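Local coordinates for protein hepatocyte growth factor-regulated tyrosine kinase substrate (Drosophila melanogaster, PDB 1DVP) that helps endosomal membranes invaginate into multivesicular bodies, promotes degradation of activated tyrosine kinase receptors, and binds ubiquitin, phosphatidylinositol lipids and zinc, at residues Ser5-Ala13 with Ser25-Ile33; Ala43-Met51 with Ser62-Val70. One frame throughout, in Å; residues are numbered along the deposited sequence.

Helix 5-14 and helix 23-34 open the VHS domain of Hrs, a worked example of how a superhelix grows by hairpins. From the N terminus, helix 5-14 runs out and helix 23-34 returns against it; contact 1 closes the connection between them. Contact 2 closes the shorter connection between helices 40-51 and 56-72. The two contacts stand in series, neither nested nor crossing, with centres about 10 Å apart. Side chains knit the pairs together: the ring of Phe-6 packs on Ala-43 and Ala-46, Ile-26 on Ser-68, and Glu-11 forms a salt bridge with Lys-50. Four helices thus become one continuous layered unit, well away from the zinc sites of the FYVE finger.

Contact 1: residues Ser5-Ala13 with Ser25-Ile33; sequences SFCKNLENA and SILLICDEI
The first helical hairpin of the VHS superhelix has Asn-9 as its central polar knob, in a hole made by Ser-25, Leu-28, Ile-29 and Glu-32; the helix axes run antiparallel at 149° and approach to 8.9 Å. Asn-9 ND2 donates to Glu-32 OE1 at 2.8 Å, the acceptor lying close to the amide plane but the donor standing above the carboxylate plane, while OD1 takes a bond from a water that also donates to Ser-25 OG, itself bonded to Asp-22, and accepts from Asn-12 ND2. The other carboxylate oxygen, Glu-32 OE2, receives Ser-5 OG at 2.9 Å, nearly in line with its C-O bond. Ile-29 CG2 meets the edge of the Phe-6 ring in its plane, 3.7 Å from CE1. Set beside its backbone N (chi1 -75°), Ile-29 CG1 lies against Asn-9 CB and sends CD1 on to Leu-10, 3.8 Å from its CA. An alanine in place of Glu-32 would probably leave Asn-9 ND2 and Ser-5 OG without the carboxylate that accepts from both, the amide then being fixed mainly through the water at OD1. The N-terminal end of helix 5-14, where Phe-6 CA lies 3.3 Å from Glu-32 OE1, and the two donors probably offset the cost of a buried negative charge.

Contact 2: residues Ala43-Met51 with Ser62-Val70; sequences AFAAIKKKM and SLLVLESIV
Ile-47 of helix 40-51 enters a hole formed by Ser-62, Val-65, Leu-66 and Ile-69 of helix 56-72, one of two tight places in this contact. Its CD1 meets Ile-69 CD1 tip to tip at 3.5 Å, closer than carbons usually come, and also lies 3.8 Å from Val-65 CG1. The branching at CB divides the work: CG1 beside the backbone N (chi1 -74°) carries CD1 toward Val-65 and Ile-69, whereas CG2 covers Leu-66 CG at 4.1 Å. The second tight place is the C-terminal end of helix 40-51, where the small Ser-62 lets the backbones draw near, its CB 3.5 Å from Lys-50 CB and its OG 3.0 Å from Met-51 CA; the hydroxyl is bonded to Ser-59 O within its own helix. Met-51 crosses Leu-63 there at about a right angle, with CE 3.9 Å from CD2. The other side is looser. Phe-44 CE1 comes no closer than 4.2 Å to Leu-66 CG, and Lys-50, partly exposed, touches with its CB and then bends at chi2, leading its amine away to a salt bridge with Glu-11. With Ile-47 as a knob in its hole, this antiparallel pair is the next hairpin of the right-handed superhelix of VHS domains, helix 100-116 packing on Leu-63 and Leu-66.

Contact 1: residues Ser5-Ala13 with Ser25-Ile33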
loop_
_atom_site.group_PDB
_atom_site.type_symbol
_atom_site.label_atom_id
_atom_site.label_comp_id
_atom_site.label_asym_id
_atom_site.label_seq_id
_atom_site.Cartn_x
_atom_site.Cartn_y
_atom_site.Cartn_z
ATOM N N SER A 5 -1.947 33.496 5.945
ATOM C CA SER A 5 -2.249 32.131 6.330
ATOM C C SER A 5 -0.997 31.511 6.964
ATOM O O SER A 5 -1.083 30.828 7.970
ATOM C CB SER A 5 -2.690 31.338 5.081
ATOM O OG SER A 5 -2.824 29.964 5.361
ATOM N N PHE A 6 0.159 31.755 6.363
ATOM C CA PHE A 6 1.412 31.263 6.900
ATOM C C PHE A 6 1.584 31.631 8.397
ATOM O O PHE A 6 1.868 30.762 9.219
ATOM C CB PHE A 6 2.590 31.817 6.098
ATOM C CG PHE A 6 3.919 31.652 6.778
ATOM C CD1 PHE A 6 4.520 30.403 6.880
ATOM C CD2 PHE A 6 4.559 32.751 7.364
ATOM C CE1 PHE A 6 5.724 30.247 7.556
ATOM C CE2 PHE A 6 5.774 32.603 8.047
ATOM C CZ PHE A 6 6.355 31.353 8.146
ATOM N N CYS A 7 1.412 32.914 8.736
ATOM C CA CYS A 7 1.576 33.336 10.111
ATOM C C CYS A 7 0.599 32.636 11.059
ATOM O O CYS A 7 0.963 32.284 12.174
ATOM C CB CYS A 7 1.504 34.870 10.220
ATOM S SG CYS A 7 3.122 35.644 9.785
ATOM N N LYS A 8 -0.618 32.386 10.615
ATOM C CA LYS A 8 -1.556 31.698 11.488
ATOM C C LYS A 8 -1.097 30.244 11.694
ATOM O O LYS A 8 -1.266 29.670 12.768
ATOM C CB LYS A 8 -2.975 31.725 10.895
ATOM C CG LYS A 8 -3.977 30.789 11.608
ATOM C CD LYS A 8 -5.001 31.564 12.473
ATOM C CE LYS A 8 -5.751 30.648 13.439
ATOM N NZ LYS A 8 -6.259 29.427 12.744
ATOM N N ASN A 9 -0.533 29.639 10.653
ATOM C CA ASN A 9 -0.069 28.270 10.784
ATOM C C ASN A 9 1.164 28.230 11.702
ATOM O O ASN A 9 1.312 27.316 12.480
ATOM C CB ASN A 9 0.240 27.652 9.396
ATOM C CG ASN A 9 -1.014 27.469 8.520
ATOM O OD1 ASN A 9 -2.080 27.074 8.987
ATOM N ND2 ASN A 9 -0.866 27.750 7.224
ATOM N N LEU A 10 2.043 29.226 11.618
ATOM C CA LEU A 10 3.229 29.233 12.475
ATOM C C LEU A 10 2.805 29.453 13.953
ATOM O O LEU A 10 3.324 28.796 14.867
ATOM C CB LEU A 10 4.223 30.307 12.019
ATOM C CG LEU A 10 5.606 30.376 12.676
ATOM C CD1 LEU A 10 6.457 29.076 12.385
ATOM C CD2 LEU A 10 6.329 31.609 12.146
ATOM N N GLU A 11 1.862 30.369 14.175
ATOM C CA GLU A 11 1.345 30.582 15.530
ATOM C C GLU A 11 0.849 29.229 16.056
ATOM O O GLU A 11 1.232 28.796 17.129
ATOM C CB GLU A 11 0.164 31.559 15.531
ATOM C CG GLU A 11 0.529 32.982 15.341
ATOM C CD GLU A 11 1.212 33.600 16.540
ATOM O OE1 GLU A 11 1.595 34.791 16.437
ATOM O OE2 GLU A 11 1.375 32.917 17.569
ATOM N N ASN A 12 -0.014 28.584 15.283
ATOM C CA ASN A 12 -0.550 27.274 15.651
ATOM C C ASN A 12 0.552 26.274 15.974
ATOM O O ASN A 12 0.549 25.669 17.025
ATOM C CB ASN A 12 -1.397 26.679 14.525
ATOM C CG ASN A 12 -2.804 27.281 14.445
ATOM O OD1 ASN A 12 -3.273 27.928 15.375
ATOM N ND2 ASN A 12 -3.481 27.049 13.326
ATOM N N ALA A 13 1.493 26.110 15.047
ATOM C CA ALA A 13 2.602 25.166 15.206
ATOM C C ALA A 13 3.583 25.466 16.374
ATOM O O ALA A 13 4.247 24.553 16.918
ATOM C CB ALA A 13 3.358 25.074 13.891
ATOM N N SER A 25 -0.256 21.651 10.693
ATOM C CA SER A 25 0.141 23.059 10.434
ATOM C C SER A 25 1.568 23.111 9.886
ATOM O O SER A 25 1.915 23.952 9.058
ATOM C CB SER A 25 0.096 23.929 11.719
ATOM O OG SER A 25 -1.227 24.039 12.255
ATOM N N ILE A 26 2.418 22.215 10.363
ATOM C CA ILE A 26 3.785 22.216 9.883
ATOM C C ILE A 26 3.866 21.812 8.380
ATOM O O ILE A 26 4.650 22.397 7.599
ATOM C CB ILE A 26 4.666 21.287 10.759
ATOM C CG1 ILE A 26 4.842 21.924 12.161
ATOM C CG2 ILE A 26 6.007 21.088 10.094
ATOM C CD1 ILE A 26 5.500 20.978 13.249
ATOM N N LEU A 27 3.073 20.814 8.004
ATOM C CA LEU A 27 3.015 20.339 6.643
ATOM C C LEU A 27 2.406 21.462 5.758
ATOM O O LEU A 27 2.810 21.645 4.601
ATOM C CB LEU A 27 2.212 19.013 6.584
ATOM C CG LEU A 27 2.946 17.865 7.348
ATOM C CD1 LEU A 27 2.169 16.564 7.259
ATOM C CD2 LEU A 27 4.395 17.700 6.786
ATOM N N LEU A 28 1.435 22.204 6.304
ATOM C CA LEU A 28 0.838 23.350 5.575
ATOM C C LEU A 28 1.940 24.423 5.320
ATOM O O LEU A 28 2.011 25.010 4.226
ATOM C CB LEU A 28 -0.313 23.964 6.398
ATOM C CG LEU A 28 -1.713 23.353 6.280
ATOM C CD1 LEU A 28 -2.689 24.048 7.254
ATOM C CD2 LEU A 28 -2.249 23.563 4.780
ATOM N N ILE A 29 2.782 24.687 6.319
ATOM C CA ILE A 29 3.874 25.647 6.174
ATOM C C ILE A 29 4.800 25.193 5.031
ATOM O O ILE A 29 5.088 25.969 4.138
ATOM C CB ILE A 29 4.663 25.843 7.524
ATOM C CG1 ILE A 29 3.819 26.691 8.477
ATOM C CG2 ILE A 29 6.050 26.560 7.273
ATOM C CD1 ILE A 29 4.356 26.805 9.848
ATOM N N CYS A 30 5.205 23.918 5.026
ATOM C CA CYS A 30 6.072 23.420 3.951
ATOM C C CYS A 30 5.443 23.621 2.575
ATOM O O CYS A 30 6.108 24.082 1.667
ATOM C CB CYS A 30 6.389 21.946 4.184
ATOM S SG CYS A 30 7.346 21.734 5.686
ATOM N N ASP A 31 4.173 23.266 2.410
ATOM C CA ASP A 31 3.484 23.485 1.129
ATOM C C ASP A 31 3.441 24.984 0.744
ATOM O O ASP A 31 3.688 25.351 -0.420
ATOM C CB ASP A 31 2.049 22.933 1.199
ATOM C CG ASP A 31 2.005 21.397 1.063
ATOM O OD1 ASP A 31 2.969 20.827 0.493
ATOM O OD2 ASP A 31 1.012 20.796 1.509
ATOM N N GLU A 32 3.109 25.857 1.715
ATOM C CA GLU A 32 3.039 27.302 1.417
ATOM C C GLU A 32 4.375 27.805 0.874
ATOM O O GLU A 32 4.383 28.631 -0.024
ATOM C CB GLU A 32 2.612 28.134 2.650
ATOM C CG GLU A 32 1.247 27.705 3.195
ATOM C CD GLU A 32 0.769 28.388 4.495
ATOM O OE1 GLU A 32 1.376 28.215 5.588
ATOM O OE2 GLU A 32 -0.269 29.078 4.409
ATOM N N ILE A 33 5.497 27.294 1.373
ATOM C CA ILE A 33 6.789 27.746 0.876
ATOM C C ILE A 33 7.054 27.158 -0.516
ATOM O O ILE A 33 7.445 27.868 -1.469
ATOM C CB ILE A 33 7.924 27.337 1.840
ATOM C CG1 ILE A 33 7.728 28.043 3.187
ATOM C CG2 ILE A 33 9.282 27.662 1.227
ATOM C CD1 ILE A 33 8.831 27.667 4.259
HETATM O O HOH W 1 -3.137 25.796 11.094
#

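Contact 2: residues Ala43-Met51 with Ser62-Val70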
loop_
_atom_site.group_PDB
_atom_site.type_symbol
_atom_site.label_atom_id
_atom_site.label_comp_id
_atom_site.label_asym_id
_atom_site.label_seq_id
_atom_site.Cartn_x
_atom_site.Cartn_y
_atom_site.Cartn_z
ATOM N N ALA A 43 9.636 33.536 5.590
ATOM C CA ALA A 43 9.352 32.401 6.467
ATOM C C ALA A 43 10.423 32.262 7.527
ATOM O O ALA A 43 10.115 32.110 8.712
ATOM C CB ALA A 43 9.266 31.142 5.686
ATOM N N PHE A 44 11.683 32.333 7.105
ATOM C CA PHE A 44 12.772 32.173 8.044
ATOM C C PHE A 44 12.877 33.264 9.101
ATOM O O PHE A 44 13.315 32.989 10.221
ATOM C CB PHE A 44 14.106 32.028 7.311
ATOM C CG PHE A 44 15.245 31.674 8.218
ATOM C CD1 PHE A 44 15.080 30.719 9.210
ATOM C CD2 PHE A 44 16.504 32.260 8.054
ATOM C CE1 PHE A 44 16.139 30.348 10.015
ATOM C CE2 PHE A 44 17.575 31.888 8.863
ATOM C CZ PHE A 44 17.389 30.928 9.847
ATOM N N ALA A 45 12.470 34.484 8.746
ATOM C CA ALA A 45 12.511 35.631 9.659
ATOM C C ALA A 45 11.409 35.465 10.687
ATOM O O ALA A 45 11.596 35.725 11.881
ATOM C CB ALA A 45 12.308 36.957 8.859
ATOM N N ALA A 46 10.244 35.036 10.230
ATOM C CA ALA A 46 9.141 34.809 11.148
ATOM C C ALA A 46 9.551 33.633 12.059
ATOM O O ALA A 46 9.257 33.631 13.252
ATOM C CB ALA A 46 7.844 34.490 10.368
ATOM N N ILE A 47 10.253 32.646 11.508
ATOM C CA ILE A 47 10.688 31.515 12.316
ATOM C C ILE A 47 11.682 31.996 13.376
ATOM O O ILE A 47 11.614 31.610 14.532
ATOM C CB ILE A 47 11.333 30.406 11.451
ATOM C CG1 ILE A 47 10.237 29.653 10.678
ATOM C CG2 ILE A 47 12.084 29.405 12.321
ATOM C CD1 ILE A 47 10.760 28.582 9.719
ATOM N N LYS A 48 12.609 32.846 12.977
ATOM C CA LYS A 48 13.582 33.340 13.947
ATOM C C LYS A 48 12.891 33.997 15.143
ATOM O O LYS A 48 13.252 33.730 16.276
ATOM C CB LYS A 48 14.535 34.340 13.307
ATOM C CG LYS A 48 15.664 33.735 12.518
ATOM C CD LYS A 48 16.447 34.881 11.894
ATOM C CE LYS A 48 17.227 34.474 10.664
ATOM N NZ LYS A 48 17.167 35.557 9.601
ATOM N N LYS A 49 11.899 34.845 14.899
ATOM C CA LYS A 49 11.203 35.486 16.010
ATOM C C LYS A 49 10.612 34.477 16.985
ATOM O O LYS A 49 10.625 34.693 18.203
ATOM C CB LYS A 49 10.115 36.391 15.486
ATOM C CG LYS A 49 10.683 37.506 14.646
ATOM C CD LYS A 49 9.619 38.431 14.131
ATOM C CE LYS A 49 10.243 39.536 13.281
ATOM N NZ LYS A 49 9.188 40.460 12.749
ATOM N N LYS A 50 10.105 33.372 16.448
ATOM C CA LYS A 50 9.518 32.333 17.279
ATOM C C LYS A 50 10.627 31.583 18.018
ATOM O O LYS A 50 10.410 31.094 19.124
ATOM C CB LYS A 50 8.668 31.373 16.444
ATOM C CG LYS A 50 7.416 32.001 15.864
ATOM C CD LYS A 50 6.395 32.436 16.921
ATOM C CE LYS A 50 5.220 33.116 16.226
ATOM N NZ LYS A 50 4.239 33.745 17.169
ATOM N N MET A 51 11.808 31.497 17.404
ATOM C CA MET A 51 12.940 30.853 18.063
ATOM C C MET A 51 13.233 31.659 19.331
ATOM O O MET A 51 13.546 31.092 20.386
ATOM C CB MET A 51 14.178 30.846 17.162
ATOM C CG MET A 51 14.172 29.772 16.066
ATOM S SD MET A 51 15.535 29.978 14.856
ATOM C CE MET A 51 17.006 29.700 16.008
ATOM N N SER A 62 9.509 25.958 17.310
ATOM C CA SER A 62 9.919 26.710 16.129
ATOM C C SER A 62 11.157 26.047 15.520
ATOM O O SER A 62 11.346 26.122 14.327
ATOM C CB SER A 62 10.180 28.213 16.434
ATOM O OG SER A 62 11.470 28.456 16.977
ATOM N N LEU A 63 11.973 25.376 16.337
ATOM C CA LEU A 63 13.143 24.663 15.827
ATOM C C LEU A 63 12.680 23.453 15.008
ATOM O O LEU A 63 13.315 23.080 14.021
ATOM C CB LEU A 63 14.065 24.205 16.976
ATOM C CG LEU A 63 14.774 25.374 17.670
ATOM C CD1 LEU A 63 15.656 24.888 18.800
ATOM C CD2 LEU A 63 15.620 26.130 16.630
ATOM N N LEU A 64 11.587 22.827 15.450
ATOM C CA LEU A 64 11.004 21.697 14.743
ATOM C C LEU A 64 10.472 22.219 13.386
ATOM O O LEU A 64 10.647 21.573 12.349
ATOM C CB LEU A 64 9.855 21.108 15.576
ATOM C CG LEU A 64 9.140 19.923 14.927
ATOM C CD1 LEU A 64 10.139 18.797 14.580
ATOM C CD2 LEU A 64 8.060 19.415 15.853
ATOM N N VAL A 65 9.830 23.390 13.385
ATOM C CA VAL A 65 9.328 23.949 12.136
ATOM C C VAL A 65 10.522 24.135 11.192
ATOM O O VAL A 65 10.468 23.804 10.008
ATOM C CB VAL A 65 8.587 25.316 12.378
ATOM C CG1 VAL A 65 8.261 26.024 11.036
ATOM C CG2 VAL A 65 7.311 25.055 13.167
ATOM N N LEU A 66 11.609 24.664 11.736
ATOM C CA LEU A 66 12.823 24.892 10.961
ATOM C C LEU A 66 13.398 23.594 10.383
ATOM O O LEU A 66 13.774 23.540 9.229
ATOM C CB LEU A 66 13.868 25.568 11.859
ATOM C CG LEU A 66 14.821 26.599 11.217
ATOM C CD1 LEU A 66 16.062 26.685 12.131
ATOM C CD2 LEU A 66 15.210 26.250 9.762
ATOM N N GLU A 67 13.466 22.546 11.186
ATOM C CA GLU A 67 13.975 21.265 10.723
ATOM C C GLU A 67 13.160 20.776 9.512
ATOM O O GLU A 67 13.706 20.253 8.536
ATOM C CB GLU A 67 13.891 20.258 11.856
ATOM C CG GLU A 67 14.281 18.804 11.508
ATOM C CD GLU A 67 14.074 17.893 12.727
ATOM O OE1 GLU A 67 13.730 18.452 13.807
ATOM O OE2 GLU A 67 14.236 16.654 12.624
ATOM N N SER A 68 11.845 20.969 9.602
ATOM C CA SER A 68 10.917 20.546 8.565
ATOM C C SER A 68 11.023 21.276 7.251
ATOM O O SER A 68 10.928 20.637 6.208
ATOM C CB SER A 68 9.468 20.644 9.066
ATOM O OG SER A 68 9.297 19.806 10.170
ATOM N N ILE A 69 11.185 22.595 7.264
ATOM C CA ILE A 69 11.276 23.267 5.967
ATOM C C ILE A 69 12.638 23.009 5.311
ATOM O O ILE A 69 12.748 22.958 4.090
ATOM C CB ILE A 69 10.969 24.812 6.063
ATOM C CG1 ILE A 69 12.013 25.536 6.925
ATOM C CG2 ILE A 69 9.585 25.025 6.683
ATOM C CD1 ILE A 69 11.917 27.086 6.810
ATOM N N VAL A 70 13.673 22.814 6.129
ATOM C CA VAL A 70 14.988 22.545 5.583
ATOM C C VAL A 70 14.875 21.190 4.948
ATOM O O VAL A 70 15.405 20.927 3.870
ATOM C CB VAL A 70 16.093 22.496 6.683
ATOM C CG1 VAL A 70 17.385 21.789 6.128
ATOM C CG2 VAL A 70 16.446 23.900 7.107
#